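Local structure of E2A dna-binding protein (2WB0) at residues Ile158-Ala170 / Gly179-Lys191. The protein binds single-stranded DNA and, by forming multimers, unwinds the template without ATP during elongation of adenovirus strand-displacement replication. Sequence-based numbering, arbitrary orientation.
Sequences ISNTDARCCVHDA and GKSCGMFFSEGAK. With ZN (zinc ion), chain B.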
loop_
_atom_site.group_PDB
_atom_site.type_symbol
_atom_site.label_atom_id
_atom_site.label_comp_id
_atom_site.label_asym_id
_atom_site.label_seq_id
_atom_site.Cartn_x
_atom_site.Cartn_y
_atom_site.Cartn_z
ATOM N N ILE A 158 -15.564 14.986 19.337
ATOM C CA ILE A 158 -15.779 15.230 17.890
ATOM C C ILE A 158 -16.880 14.267 17.344
ATOM O O ILE A 158 -16.853 13.070 17.651
ATOM C CB ILE A 158 -14.434 14.995 17.088
ATOM C CG1 ILE A 158 -13.242 15.658 17.796
ATOM C CG2 ILE A 158 -14.538 15.477 15.641
ATOM C CD1 ILE A 158 -11.848 15.079 17.386
ATOM N N SER A 159 -17.826 14.774 16.552
ATOM C CA SER A 159 -18.886 13.927 15.972
ATOM C C SER A 159 -18.677 13.719 14.474
ATOM O O SER A 159 -18.879 14.640 13.669
ATOM C CB SER A 159 -20.289 14.510 16.217
ATOM O OG SER A 159 -20.693 14.381 17.572
ATOM N N ASN A 160 -18.264 12.523 14.077
ATOM C CA ASN A 160 -18.140 12.248 12.654
ATOM C C ASN A 160 -19.405 11.523 12.228
ATOM O O ASN A 160 -19.495 10.295 12.429
ATOM C CB ASN A 160 -16.910 11.362 12.350
ATOM C CG ASN A 160 -15.587 12.098 12.465
ATOM O OD1 ASN A 160 -15.488 13.283 12.206
ATOM N ND2 ASN A 160 -14.548 11.365 12.820
ATOM N N THR A 161 -20.357 12.227 11.615
ATOM C CA THR A 161 -21.629 11.597 11.216
ATOM C C THR A 161 -21.588 10.980 9.811
ATOM O O THR A 161 -22.586 10.486 9.280
ATOM C CB THR A 161 -22.811 12.610 11.260
ATOM O OG1 THR A 161 -22.551 13.655 10.317
ATOM C CG2 THR A 161 -22.960 13.173 12.661
ATOM N N ASP A 162 -20.413 11.016 9.208
ATOM C CA ASP A 162 -20.251 10.508 7.863
ATOM C C ASP A 162 -19.211 9.362 7.804
ATOM O O ASP A 162 -18.544 9.194 6.772
ATOM C CB ASP A 162 -19.837 11.678 6.962
ATOM C CG ASP A 162 -19.796 11.304 5.505
ATOM O OD1 ASP A 162 -20.679 10.501 5.050
ATOM O OD2 ASP A 162 -18.867 11.807 4.823
ATOM N N ALA A 163 -19.075 8.585 8.889
ATOM C CA ALA A 163 -18.173 7.415 8.879
ATOM C C ALA A 163 -18.751 6.242 8.080
ATOM O O ALA A 163 -19.950 6.223 7.752
ATOM C CB ALA A 163 -17.844 6.979 10.319
ATOM N N ARG A 164 -17.873 5.311 7.671
ATOM C CA ARG A 164 -18.261 4.201 6.794
ATOM C C ARG A 164 -17.549 3.015 7.353
ATOM O O ARG A 164 -16.339 3.092 7.626
ATOM C CB ARG A 164 -17.708 4.417 5.355
ATOM C CG ARG A 164 -18.170 5.750 4.806
ATOM C CD ARG A 164 -19.640 5.568 4.286
ATOM N NE ARG A 164 -19.872 6.570 3.233
ATOM C CZ ARG A 164 -20.103 7.822 3.541
ATOM N NH1 ARG A 164 -20.126 8.101 4.818
ATOM N NH2 ARG A 164 -20.316 8.777 2.627
ATOM N N CYS A 165 -18.258 1.913 7.465
ATOM C CA CYS A 165 -17.705 0.633 7.901
ATOM C C CYS A 165 -17.917 -0.501 6.852
ATOM O O CYS A 165 -18.795 -0.418 5.964
ATOM C CB CYS A 165 -18.343 0.250 9.265
ATOM S SG CYS A 165 -20.113 -0.259 9.158
ATOM N N CYS A 166 -17.107 -1.553 6.951
ATOM C CA CYS A 166 -17.298 -2.793 6.164
ATOM C C CYS A 166 -18.723 -3.308 6.511
ATOM O O CYS A 166 -19.129 -3.163 7.650
ATOM C CB CYS A 166 -16.276 -3.802 6.647
ATOM S SG CYS A 166 -16.576 -5.448 5.996
ATOM N N VAL A 167 -19.501 -3.864 5.564
ATOM C CA VAL A 167 -20.894 -4.254 5.965
ATOM C C VAL A 167 -20.917 -5.293 7.097
ATOM O O VAL A 167 -21.854 -5.322 7.930
ATOM C CB VAL A 167 -21.743 -4.701 4.750
ATOM C CG1 VAL A 167 -21.161 -5.981 4.132
ATOM C CG2 VAL A 167 -23.179 -4.850 5.176
ATOM N N HIS A 168 -19.858 -6.099 7.180
ATOM C CA HIS A 168 -19.782 -7.153 8.191
ATOM C C HIS A 168 -19.557 -6.588 9.575
ATOM O O HIS A 168 -19.750 -7.302 10.565
ATOM C CB HIS A 168 -18.680 -8.110 7.819
ATOM C CG HIS A 168 -18.910 -8.747 6.481
ATOM N ND1 HIS A 168 -19.626 -9.915 6.332
ATOM C CD2 HIS A 168 -18.523 -8.375 5.238
ATOM C CE1 HIS A 168 -19.676 -10.235 5.049
ATOM N NE2 HIS A 168 -19.011 -9.320 4.362
ATOM N N ASP A 169 -19.258 -5.305 9.636
ATOM C CA ASP A 169 -19.169 -4.573 10.903
ATOM C C ASP A 169 -20.375 -3.750 11.231
ATOM O O ASP A 169 -20.313 -2.955 12.174
ATOM C CB ASP A 169 -17.889 -3.706 10.892
ATOM C CG ASP A 169 -16.601 -4.567 10.742
ATOM O OD1 ASP A 169 -16.610 -5.756 11.214
ATOM O OD2 ASP A 169 -15.602 -4.080 10.148
ATOM N N ALA A 170 -21.483 -3.897 10.467
ATOM C CA ALA A 170 -22.559 -2.869 10.549
ATOM C C ALA A 170 -23.233 -2.794 11.941
ATOM O O ALA A 170 -23.702 -1.738 12.365
ATOM C CB ALA A 170 -23.612 -3.050 9.423
ATOM N N GLY A 179 -15.003 -10.486 13.417
ATOM C CA GLY A 179 -14.207 -11.595 12.868
ATOM C C GLY A 179 -14.425 -11.818 11.376
ATOM O O GLY A 179 -13.725 -12.596 10.743
ATOM N N LYS A 180 -15.395 -11.121 10.795
ATOM C CA LYS A 180 -15.607 -11.241 9.346
ATOM C C LYS A 180 -15.232 -9.965 8.606
ATOM O O LYS A 180 -15.447 -9.871 7.384
ATOM C CB LYS A 180 -17.066 -11.552 9.062
ATOM C CG LYS A 180 -17.459 -13.008 9.517
ATOM C CD LYS A 180 -18.943 -13.230 9.274
ATOM C CE LYS A 180 -19.385 -14.662 9.729
ATOM N NZ LYS A 180 -18.411 -15.670 9.186
ATOM N N SER A 181 -14.698 -8.989 9.329
ATOM C CA SER A 181 -14.327 -7.696 8.720
ATOM C C SER A 181 -13.169 -7.844 7.758
ATOM O O SER A 181 -12.386 -8.786 7.879
ATOM C CB SER A 181 -13.847 -6.731 9.798
ATOM O OG SER A 181 -13.628 -5.444 9.231
ATOM N N CYS A 182 -13.063 -6.902 6.791
ATOM C CA CYS A 182 -11.852 -6.735 5.979
ATOM C C CYS A 182 -10.913 -5.719 6.637
ATOM O O CYS A 182 -9.779 -5.557 6.177
ATOM C CB CYS A 182 -12.189 -6.272 4.521
ATOM S SG CYS A 182 -13.087 -4.720 4.504
ATOM N N GLY A 183 -11.370 -5.068 7.717
ATOM C CA GLY A 183 -10.559 -4.129 8.501
ATOM C C GLY A 183 -10.594 -2.687 7.972
ATOM O O GLY A 183 -9.898 -1.822 8.475
ATOM N N MET A 184 -11.355 -2.438 6.912
ATOM C CA MET A 184 -11.456 -1.097 6.352
ATOM C C MET A 184 -12.544 -0.317 7.105
ATOM O O MET A 184 -13.644 -0.840 7.387
ATOM C CB MET A 184 -11.832 -1.215 4.874
ATOM C CG MET A 184 -11.590 0.035 4.099
ATOM S SD MET A 184 -11.423 -0.272 2.310
ATOM C CE MET A 184 -10.366 -1.566 2.206
ATOM N N PHE A 185 -12.240 0.934 7.411
ATOM C CA PHE A 185 -13.138 1.864 8.117
ATOM C C PHE A 185 -12.672 3.278 7.803
ATOM O O PHE A 185 -11.438 3.567 7.827
ATOM C CB PHE A 185 -13.075 1.645 9.631
ATOM C CG PHE A 185 -13.854 2.651 10.388
ATOM C CD1 PHE A 185 -15.243 2.528 10.472
ATOM C CD2 PHE A 185 -13.226 3.806 10.904
ATOM C CE1 PHE A 185 -16.021 3.480 11.158
ATOM C CE2 PHE A 185 -14.011 4.755 11.624
ATOM C CZ PHE A 185 -15.379 4.587 11.726
ATOM N N PHE A 186 -13.609 4.152 7.490
ATOM C CA PHE A 186 -13.296 5.566 7.293
ATOM C C PHE A 186 -14.065 6.417 8.287
ATOM O O PHE A 186 -15.293 6.339 8.373
ATOM C CB PHE A 186 -13.591 5.966 5.841
ATOM C CG PHE A 186 -12.845 5.131 4.833
ATOM C CD1 PHE A 186 -11.435 5.183 4.782
ATOM C CD2 PHE A 186 -13.525 4.339 3.920
ATOM C CE1 PHE A 186 -10.709 4.444 3.852
ATOM C CE2 PHE A 186 -12.816 3.564 2.976
ATOM C CZ PHE A 186 -11.422 3.579 2.957
ATOM N N SER A 187 -13.327 7.180 9.102
ATOM C CA SER A 187 -13.963 8.130 10.042
ATOM C C SER A 187 -14.650 9.179 9.214
ATOM O O SER A 187 -15.708 9.715 9.579
ATOM C CB SER A 187 -12.909 8.850 10.864
ATOM O OG SER A 187 -12.847 8.201 12.094
ATOM N N GLU A 188 -14.069 9.448 8.051
ATOM C CA GLU A 188 -14.699 10.450 7.203
ATOM C C GLU A 188 -14.848 10.041 5.736
ATOM O O GLU A 188 -13.904 10.101 4.954
ATOM C CB GLU A 188 -14.059 11.865 7.415
ATOM C CG GLU A 188 -12.557 11.879 7.476
ATOM C CD GLU A 188 -11.935 12.829 8.554
ATOM O OE1 GLU A 188 -10.921 12.356 9.143
ATOM O OE2 GLU A 188 -12.413 14.004 8.787
ATOM N N GLY A 189 -16.063 9.655 5.380
ATOM C CA GLY A 189 -16.340 9.005 4.102
ATOM C C GLY A 189 -16.139 9.974 2.959
ATOM O O GLY A 189 -15.638 9.609 1.901
ATOM N N ALA A 190 -16.559 11.228 3.159
ATOM C CA ALA A 190 -16.342 12.211 2.111
ATOM C C ALA A 190 -14.851 12.409 1.800
ATOM O O ALA A 190 -14.449 12.496 0.640
ATOM C CB ALA A 190 -17.045 13.572 2.483
ATOM N N LYS A 191 -14.038 12.534 2.843
ATOM C CA LYS A 191 -12.603 12.652 2.661
ATOM C C LYS A 191 -12.007 11.372 1.974
ATOM O O LYS A 191 -11.081 11.481 1.167
ATOM C CB LYS A 191 -11.904 12.826 4.030
ATOM C CG LYS A 191 -10.427 13.100 3.837
ATOM C CD LYS A 191 -9.901 13.988 4.927
ATOM C CE LYS A 191 -9.317 13.293 6.064
ATOM N NZ LYS A 191 -9.381 14.381 7.130
HETATM ZN ZN ZN B . -15.279 -5.416 4.042
HETATM O O HOH W 1 -17.672 11.718 9.333
HETATM O O HOH W 2 -15.475 -1.471 9.298
#
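Cys166 and Cys182 bring their SG atoms to one zinc ion, each 2.4 Å from it, and Cys111 and His113 complete the four-ligand zinc site, probably structural, of the DNA-binding domain. Thiolates suit the place because they bind zinc tightly and join the end of the strand that carries Arg164 to the loop at Cys182. Beyond the metal, the middle strand of a three-stranded antiparallel sheet pairs with the short outermost strand 185-186: Arg164 and Phe186 form a hydrogen-bonded pair, N to O in both directions. The Phe185 ring, CG anti to the backbone N (chi1 174°), lies alongside Ala163 to Cys165, with Cys165 CB at its edge and CZ 3.7 Å from the small Ala163 CB.

Where helix 189-206 begins, its first amides are met by Asp162: Gly189 N reaches the backbone O, and Ala190 N the syn side of OD2 at 2.9 Å. OD1 of the same carboxylate pairs with the Arg164 guanidinium, one face of which rests on Gly189 CA, where a bare alpha carbon permits close approach.

Near the zinc, a water bridges Cys166 N, Met184 O and Asp169 OD2; that carboxylate oxygen also accepts a hydrogen bond from Ser181 OG (2.6 Å) with its syn lone pair, while that OG accepts one from Gly183 N in an ST turn.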